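Local coordinates for citrate synthase (Pyrobaculum aerophilum, PDB 2IBP) that condenses acetyl-CoA with oxaloacetate and water to give citrate and CoA in the tricarboxylic acid cycle, working as a homodimer of interlinked chains, at the interface of chains A and B. Numbering follows the deposited sequence. Chains: chain A/B, Citrate synthase.

Contact 1: the interface of chains A and B. Residues chain A 134-135, 228-230, 386, 388; chain B 247-249.
This contact belongs to the Gly-Pro-Leu-His-Gly motif of the citrate synthase family. In chain B the motif follows helix 233-244. B:His249 is the motif histidine, a catalytic residue in this family. The two residues before it are held by chain A, chiefly by the turn between helices 218-227 and 233-244. The backbone amide B:Leu248 N gives a nearly straight hydrogen bond to A:Thr229 O, 3.0 Å long and 167° at the hydrogen. The donor comes from above the carbonyl plane. B:Pro247 lies close to this same oxygen, but its nitrogen has no hydrogen to give. B:Pro247 CG reaches the carbonyl A:Leu134 O at the end of helix 125-135, 3.6 Å away. B:Pro247 CB lies 4.0 Å from A:Ser135 CA.

B:Leu248 hides the most surface in this patch. Its CG is anti to the carbonyl carbon (chi1 -60°). The side chain crosses A:Leu230 obliquely, with B:Leu248 CD1 3.7 Å from A:Leu230 CG. The same methyl meets the amide of A:Asn386 tip to tip. That amide is held in place: A:Asn386 ND2 donates to A:Ser228 O at 2.9 Å, with the acceptor in the amide plane. From another side, A:Ile388 CD1 comes within 4.0 Å of B:Leu248 CB. A:Leu230 CB lies 3.8 Å from B:Pro247 CD, so this leucine touches both partners. An alanine here would remove CG and both methyls, the branch that crosses B:Leu248, and would probably loosen the seat of that leucine; CB, which faces B:Pro247, would stay. A:Thr229 and B:His249 run side by side, with CG2 of the threonine beside CB of the histidine.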
ATOM      1  N   LEU A 134     -18.668  -6.252  -1.738  1.00 11.13           N
ATOM      2  CA  LEU A 134     -17.902  -6.190  -0.496  1.00 10.82           C
ATOM      3  C   LEU A 134     -18.360  -5.035   0.404  1.00 11.41           C
ATOM      4  O   LEU A 134     -18.204  -5.098   1.621  1.00 15.66           O
ATOM      5  CB  LEU A 134     -16.408  -6.090  -0.790  1.00 13.61           C
ATOM      6  CG  LEU A 134     -15.817  -7.332  -1.459  1.00 12.81           C
ATOM      7  CD1 LEU A 134     -14.332  -7.102  -1.772  1.00 12.74           C
ATOM      8  CD2 LEU A 134     -16.011  -8.562  -0.602  1.00 14.67           C
ATOM      9  N   SER A 135     -18.944  -4.001  -0.195  1.00 10.15           N
ATOM     10  CA  SER A 135     -19.414  -2.842   0.575  1.00 14.39           C
ATOM     11  C   SER A 135     -20.533  -3.259   1.534  1.00 17.60           C
ATOM     12  O   SER A 135     -20.738  -2.625   2.564  1.00 20.40           O
ATOM     13  CB  SER A 135     -19.908  -1.720  -0.341  1.00 15.69           C
ATOM     14  OG  SER A 135     -21.162  -2.027  -0.926  1.00 15.26           O
ATOM     15  N   SER A 228      -6.985  -6.315   3.331  1.00  5.14           N
ATOM     16  CA  SER A 228      -7.623  -6.653   4.612  1.00  6.57           C
ATOM     17  C   SER A 228      -8.801  -5.741   4.971  1.00  4.37           C
ATOM     18  O   SER A 228      -9.633  -6.105   5.804  1.00  7.96           O
ATOM     19  CB  SER A 228      -6.637  -6.694   5.772  1.00  7.15           C
ATOM     20  OG  SER A 228      -6.296  -5.391   6.202  1.00  7.30           O
ATOM     21  N   THR A 229      -8.848  -4.564   4.342  1.00  6.40           N
ATOM     22  CA  THR A 229      -9.938  -3.614   4.529  1.00  5.23           C
ATOM     23  C   THR A 229     -11.068  -3.885   3.540  1.00  6.65           C
ATOM     24  O   THR A 229     -12.059  -3.156   3.492  1.00  9.12           O
ATOM     25  CB  THR A 229      -9.492  -2.172   4.284  1.00  8.59           C
ATOM     26  OG1 THR A 229      -9.164  -1.979   2.902  1.00  9.69           O
ATOM     27  CG2 THR A 229      -8.312  -1.796   5.155  1.00  9.90           C
ATOM     28  N   LEU A 230     -10.865  -4.915   2.726  1.00  8.85           N
ATOM     29  CA  LEU A 230     -11.751  -5.287   1.637  1.00  6.75           C
ATOM     30  C   LEU A 230     -11.675  -4.312   0.480  1.00  6.34           C
ATOM     31  O   LEU A 230     -12.578  -4.251  -0.362  1.00 10.06           O
ATOM     32  CB  LEU A 230     -13.181  -5.546   2.082  1.00  7.34           C
ATOM     33  CG  LEU A 230     -13.308  -6.717   3.071  1.00 11.38           C
ATOM     34  CD1 LEU A 230     -14.797  -6.966   3.322  1.00 10.21           C
ATOM     35  CD2 LEU A 230     -12.639  -7.979   2.579  1.00 11.10           C
ATOM     36  N   ASN A 386     -10.721 -13.387   6.028  1.00 11.30           N
ATOM     37  CA  ASN A 386     -10.201 -12.046   6.138  1.00  8.94           C
ATOM     38  C   ASN A 386     -10.298 -11.493   7.539  1.00 13.68           C
ATOM     39  O   ASN A 386     -11.278 -11.736   8.250  1.00 14.32           O
ATOM     40  CB  ASN A 386     -10.954 -11.094   5.225  1.00  9.99           C
ATOM     41  CG  ASN A 386     -10.308  -9.724   5.173  1.00 10.50           C
ATOM     42  OD1 ASN A 386      -9.202  -9.580   4.669  1.00 10.60           O
ATOM     43  ND2 ASN A 386     -10.972  -8.727   5.745  1.00 10.23           N
ATOM     44  N   ILE A 388      -9.193  -7.532   9.133  1.00 10.85           N
ATOM     45  CA  ILE A 388      -8.495  -6.271   8.939  1.00  8.84           C
ATOM     46  C   ILE A 388      -7.280  -6.199   9.868  1.00  7.82           C
ATOM     47  O   ILE A 388      -7.330  -6.607  11.029  1.00  9.88           O
ATOM     48  CB  ILE A 388      -9.424  -5.087   9.184  1.00 13.89           C
ATOM     49  CG1 ILE A 388      -8.742  -3.769   8.818  1.00 11.37           C
ATOM     50  CG2 ILE A 388      -9.938  -5.111  10.609  1.00 13.67           C
ATOM     51  CD1 ILE A 388      -9.699  -2.608   8.763  1.00 16.23           C
TER
ATOM     52  N   PRO B 247     -14.102  -0.980   2.575  1.00  8.39           N
ATOM     53  CA  PRO B 247     -15.255  -0.721   3.443  1.00  7.52           C
ATOM     54  C   PRO B 247     -15.060  -1.069   4.928  1.00 11.18           C
ATOM     55  O   PRO B 247     -15.858  -0.620   5.775  1.00 13.22           O
ATOM     56  CB  PRO B 247     -16.365  -1.556   2.808  1.00 10.52           C
ATOM     57  CG  PRO B 247     -15.656  -2.649   2.079  1.00  9.86           C
ATOM     58  CD  PRO B 247     -14.406  -2.006   1.560  1.00 11.07           C
ATOM     59  N   LEU B 248     -14.027  -1.834   5.264  1.00  8.64           N
ATOM     60  CA  LEU B 248     -13.757  -2.128   6.662  1.00  8.66           C
ATOM     61  C   LEU B 248     -12.896  -1.053   7.333  1.00 15.01           C
ATOM     62  O   LEU B 248     -12.692  -1.079   8.551  1.00 15.47           O
ATOM     63  CB  LEU B 248     -13.124  -3.503   6.834  1.00 13.73           C
ATOM     64  CG  LEU B 248     -13.958  -4.681   6.337  1.00 11.93           C
ATOM     65  CD1 LEU B 248     -13.227  -5.991   6.656  1.00 13.62           C
ATOM     66  CD2 LEU B 248     -15.362  -4.662   6.965  1.00 12.65           C
ATOM     67  N   HIS B 249     -12.384  -0.112   6.553  1.00 13.22           N
ATOM     68  CA  HIS B 249     -11.617   0.971   7.134  1.00 15.84           C
ATOM     69  C   HIS B 249     -12.581   2.105   7.487  1.00 37.37           C
ATOM     70  O   HIS B 249     -12.711   2.483   8.654  1.00 51.55           O
ATOM     71  CB  HIS B 249     -10.564   1.477   6.165  1.00 10.64           C
ATOM     72  CG  HIS B 249      -9.522   2.333   6.808  1.00  9.98           C
ATOM     73  ND1 HIS B 249      -9.830   3.370   7.662  1.00 13.71           N
ATOM     74  CD2 HIS B 249      -8.180   2.360   6.652  1.00  9.57           C
ATOM     75  CE1 HIS B 249      -8.710   3.959   8.045  1.00 15.18           C
ATOM     76  NE2 HIS B 249      -7.698   3.379   7.428  1.00  9.82           N
TER

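Contact 2: the interface of chains A and B. Residues chain A 56, 60, 64, 74-77, 80; chain B 403-404, 406, 409.
The carboxylate oxygen A:Glu64 OE1 is gripped by two hydroxyls where the C-terminal tail of this citrate synthase lies against the other subunit. B:Tyr403 OH donates to the syn lone pair of A:Glu64 OE1 at 2.5 Å. A:Ser60 OG donates to the anti lone pair of A:Glu64 OE1 at 2.6 Å and so positions the acid from its own chain. A:Glu64 projects from helix 62-71 with CG anti to the backbone N (chi1 -171°) and the chain extended beyond CG. It meets the tyrosine tip to tip. OE1 lies at the edge of the phenol ring, in its plane, while the carboxylate is turned 61° from it.

The other oxygen, OE2, takes two nitrogens of the C-terminal residue. B:Arg409 NH1 reaches A:Glu64 OE2 at 2.7 Å, as a salt bridge. B:Arg409 NH2 adds a bond of 3.0 Å to A:Glu64 OE2. Both come from above the carboxylate plane, although OE2 is in the guanidinium plane. The positive charge is likely to help keep the acid ionised. B:Arg409 NH1 also donates to the backbone carbonyl A:Pro75 O at 2.8 Å, nearly straight (167° at the hydrogen). A:Leu74 CB covers one guanidinium face near its rim. B:Leu406 CA covers the opposite face over its centre. NE and NH2 both bond B:Ile404 O, which probably helps to fix the rotation of the group, although B:Ile404 is poorly ordered.

B:Leu406 rests on the start of helix 77-90, with B:Leu406 CD1 3.7 Å from A:Lys77 CA. At right angles to it, A:Leu80 CD2 touches the same methyl. A water bridges A:Lys77 N, 2.9 Å away, to B:Leu406 O and to B:Arg409 O of the terminal carboxylate.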
ATOM      1  N   LEU A  56       8.766 -26.965 -12.692  1.00  9.36           N
ATOM      2  CA  LEU A  56       7.968 -25.972 -13.377  1.00  9.59           C
ATOM      3  C   LEU A  56       8.786 -25.208 -14.409  1.00 11.07           C
ATOM      4  O   LEU A  56       8.319 -24.966 -15.520  1.00 10.43           O
ATOM      5  CB  LEU A  56       7.352 -25.007 -12.379  1.00  9.07           C
ATOM      6  CG  LEU A  56       6.403 -25.647 -11.367  1.00  9.77           C
ATOM      7  CD1 LEU A  56       5.910 -24.616 -10.319  1.00  9.03           C
ATOM      8  CD2 LEU A  56       5.206 -26.302 -12.088  1.00 10.80           C
ATOM      9  N   SER A  60       6.990 -26.196 -17.653  1.00  9.47           N
ATOM     10  CA  SER A  60       5.843 -25.339 -17.722  1.00  9.50           C
ATOM     11  C   SER A  60       6.132 -24.015 -18.437  1.00 10.84           C
ATOM     12  O   SER A  60       7.164 -23.839 -19.089  1.00 10.73           O
ATOM     13  CB  SER A  60       5.291 -25.159 -16.309  1.00 12.49           C
ATOM     14  OG  SER A  60       3.993 -24.623 -16.313  1.00 10.87           O
ATOM     15  N   GLU A  64       0.835 -21.399 -17.612  1.00  7.47           N
ATOM     16  CA  GLU A  64       0.463 -22.548 -16.784  1.00  8.07           C
ATOM     17  C   GLU A  64       0.813 -22.360 -15.314  1.00 10.35           C
ATOM     18  O   GLU A  64       0.047 -22.727 -14.430  1.00  9.76           O
ATOM     19  CB  GLU A  64       1.087 -23.823 -17.338  1.00  9.50           C
ATOM     20  CG  GLU A  64       0.596 -25.082 -16.683  1.00 10.92           C
ATOM     21  CD  GLU A  64       1.232 -26.313 -17.287  1.00 14.40           C
ATOM     22  OE1 GLU A  64       2.455 -26.495 -17.108  1.00 13.51           O
ATOM     23  OE2 GLU A  64       0.481 -27.130 -17.889  1.00 17.46           O
ATOM     24  N   LEU A  74      -2.740 -27.690 -11.281  1.00 12.81           N
ATOM     25  CA  LEU A  74      -2.440 -27.624 -12.702  1.00 12.69           C
ATOM     26  C   LEU A  74      -3.730 -27.697 -13.510  1.00 16.89           C
ATOM     27  O   LEU A  74      -4.642 -28.450 -13.161  1.00 16.61           O
ATOM     28  CB  LEU A  74      -1.502 -28.762 -13.114  1.00 14.40           C
ATOM     29  CG  LEU A  74      -0.072 -28.711 -12.566  1.00 12.05           C
ATOM     30  CD1 LEU A  74       0.679 -30.008 -12.862  1.00 17.23           C
ATOM     31  CD2 LEU A  74       0.678 -27.508 -13.131  1.00 14.81           C
ATOM     32  N   PRO A  75      -3.813 -26.918 -14.591  1.00 13.63           N
ATOM     33  CA  PRO A  75      -5.020 -26.916 -15.411  1.00 11.57           C
ATOM     34  C   PRO A  75      -5.138 -28.126 -16.338  1.00  9.51           C
ATOM     35  O   PRO A  75      -4.132 -28.666 -16.790  1.00 12.29           O
ATOM     36  CB  PRO A  75      -4.841 -25.663 -16.277  1.00 12.40           C
ATOM     37  CG  PRO A  75      -3.368 -25.530 -16.431  1.00 13.03           C
ATOM     38  CD  PRO A  75      -2.811 -25.960 -15.091  1.00 12.92           C
ATOM     39  N   THR A  76      -6.366 -28.528 -16.648  1.00 16.12           N
ATOM     40  CA  THR A  76      -6.553 -29.536 -17.684  1.00 16.34           C
ATOM     41  C   THR A  76      -6.313 -28.820 -19.025  1.00 15.92           C
ATOM     42  O   THR A  76      -6.210 -27.581 -19.080  1.00 16.20           O
ATOM     43  CB  THR A  76      -7.988 -30.081 -17.690  1.00 19.71           C
ATOM     44  OG1 THR A  76      -8.889 -29.014 -18.004  1.00 17.40           O
ATOM     45  CG2 THR A  76      -8.346 -30.694 -16.339  1.00 16.85           C
ATOM     46  N   LYS A  77      -6.206 -29.587 -20.102  1.00 19.09           N
ATOM     47  CA  LYS A  77      -6.020 -28.999 -21.416  1.00 17.36           C
ATOM     48  C   LYS A  77      -7.073 -27.924 -21.693  1.00 17.32           C
ATOM     49  O   LYS A  77      -6.742 -26.807 -22.129  1.00 16.45           O
ATOM     50  CB  LYS A  77      -6.072 -30.095 -22.484  1.00 20.59           C
ATOM     51  CG  LYS A  77      -5.890 -29.609 -23.916  1.00 23.15           C
ATOM     52  CD  LYS A  77      -5.883 -30.797 -24.879  1.00 31.61           C
ATOM     53  CE  LYS A  77      -5.684 -30.368 -26.331  1.00 35.99           C
ATOM     54  NZ  LYS A  77      -6.828 -29.566 -26.841  1.00 43.68           N
ATOM     55  N   LEU A  80      -6.639 -24.773 -19.504  1.00 12.19           N
ATOM     56  CA  LEU A  80      -5.494 -23.958 -19.901  1.00 12.67           C
ATOM     57  C   LEU A  80      -5.808 -23.180 -21.166  1.00 12.83           C
ATOM     58  O   LEU A  80      -5.554 -21.983 -21.240  1.00 13.43           O
ATOM     59  CB  LEU A  80      -4.242 -24.808 -20.061  1.00 14.39           C
ATOM     60  CG  LEU A  80      -2.975 -23.999 -20.350  1.00 12.29           C
ATOM     61  CD1 LEU A  80      -2.758 -22.944 -19.249  1.00 12.10           C
ATOM     62  CD2 LEU A  80      -1.779 -24.912 -20.483  1.00 12.97           C
TER
ATOM     63  N   TYR B 403       4.696 -33.343 -11.601  1.00 16.91           N
ATOM     64  CA  TYR B 403       4.098 -32.708 -12.746  1.00 14.39           C
ATOM     65  C   TYR B 403       3.536 -33.799 -13.652  1.00 15.26           C
ATOM     66  O   TYR B 403       4.198 -34.804 -13.905  1.00 18.37           O
ATOM     67  CB  TYR B 403       5.146 -31.877 -13.485  1.00 15.46           C
ATOM     68  CG  TYR B 403       4.619 -31.052 -14.634  1.00 16.84           C
ATOM     69  CD1 TYR B 403       4.273 -29.709 -14.460  1.00 14.71           C
ATOM     70  CD2 TYR B 403       4.497 -31.592 -15.903  1.00 16.15           C
ATOM     71  CE1 TYR B 403       3.807 -28.952 -15.511  1.00 13.70           C
ATOM     72  CE2 TYR B 403       4.037 -30.838 -16.956  1.00 14.17           C
ATOM     73  CZ  TYR B 403       3.710 -29.508 -16.766  1.00 12.26           C
ATOM     74  OH  TYR B 403       3.221 -28.770 -17.823  1.00 14.33           O
ATOM     75  N   ILE B 404       2.299 -33.606 -14.089  1.00 15.90           N
ATOM     76  CA  ILE B 404       1.642 -34.526 -14.999  1.00 19.94           C
ATOM     77  C   ILE B 404       1.470 -33.804 -16.322  1.00 20.05           C
ATOM     78  O   ILE B 404       1.095 -32.644 -16.348  1.00 14.44           O
ATOM     79  CB  ILE B 404       0.259 -34.957 -14.472  1.00 25.38           C
ATOM     80  CG1 ILE B 404       0.394 -35.661 -13.118  1.00 36.58           C
ATOM     81  CG2 ILE B 404      -0.423 -35.869 -15.471  1.00 27.07           C
ATOM     82  CD1 ILE B 404       1.284 -36.878 -13.145  1.00 45.89           C
ATOM     83  N   LEU B 406       0.117 -32.199 -19.638  1.00 18.76           N
ATOM     84  CA  LEU B 406      -1.183 -31.559 -19.858  1.00 21.72           C
ATOM     85  C   LEU B 406      -2.263 -32.523 -20.345  1.00 25.99           C
ATOM     86  O   LEU B 406      -3.340 -32.631 -19.756  1.00 26.44           O
ATOM     87  CB  LEU B 406      -1.032 -30.424 -20.870  1.00 21.42           C
ATOM     88  CG  LEU B 406      -2.249 -29.551 -21.186  1.00 24.48           C
ATOM     89  CD1 LEU B 406      -2.672 -28.738 -19.969  1.00 20.16           C
ATOM     90  CD2 LEU B 406      -1.923 -28.625 -22.366  1.00 23.46           C
ATOM     91  N   ARG B 409      -4.140 -34.877 -17.815  1.00 24.30           N
ATOM     92  CA  ARG B 409      -4.887 -34.349 -16.666  1.00 23.92           C
ATOM     93  C   ARG B 409      -6.396 -34.420 -16.873  1.00 28.57           C
ATOM     94  O   ARG B 409      -6.888 -34.452 -18.000  1.00 34.51           O
ATOM     95  CB  ARG B 409      -4.488 -32.899 -16.390  1.00 25.23           C
ATOM     96  CG  ARG B 409      -3.025 -32.724 -16.060  1.00 20.96           C
ATOM     97  CD  ARG B 409      -2.660 -31.256 -16.027  1.00 16.47           C
ATOM     98  NE  ARG B 409      -1.227 -31.074 -16.238  1.00 14.23           N
ATOM     99  CZ  ARG B 409      -0.656 -29.937 -16.638  1.00 12.47           C
ATOM    100  NH1 ARG B 409      -1.381 -28.850 -16.858  1.00 11.99           N
ATOM    101  NH2 ARG B 409       0.644 -29.913 -16.862  1.00 11.55           N
ATOM    102  OXT ARG B 409      -7.162 -34.371 -15.907  1.00 35.42           O
TER
HETATM  103  O   HOH W   1      -6.035 -32.456 -19.911  1.00 26.42           O

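The centres of contact 1 and contact 2 lie about 34 Å apart, and they share no residue. Contact 1 sits in the middle of the dimer, where chain A supports the motif around the B:His249 segment. Contact 2 sits far out on chain A, where the end of chain B is fastened. The C-terminal segment, with residues 386 and 388 in contact 1 and 403-404, 406 and 409 in contact 2, serves both patches, in opposite chains. Cys394, which lies between these stretches, forms a disulfide with Cys19, and the chains are interlinked. By two-fold symmetry each contact occurs twice, so the dimer is held at its centre and at both flanks.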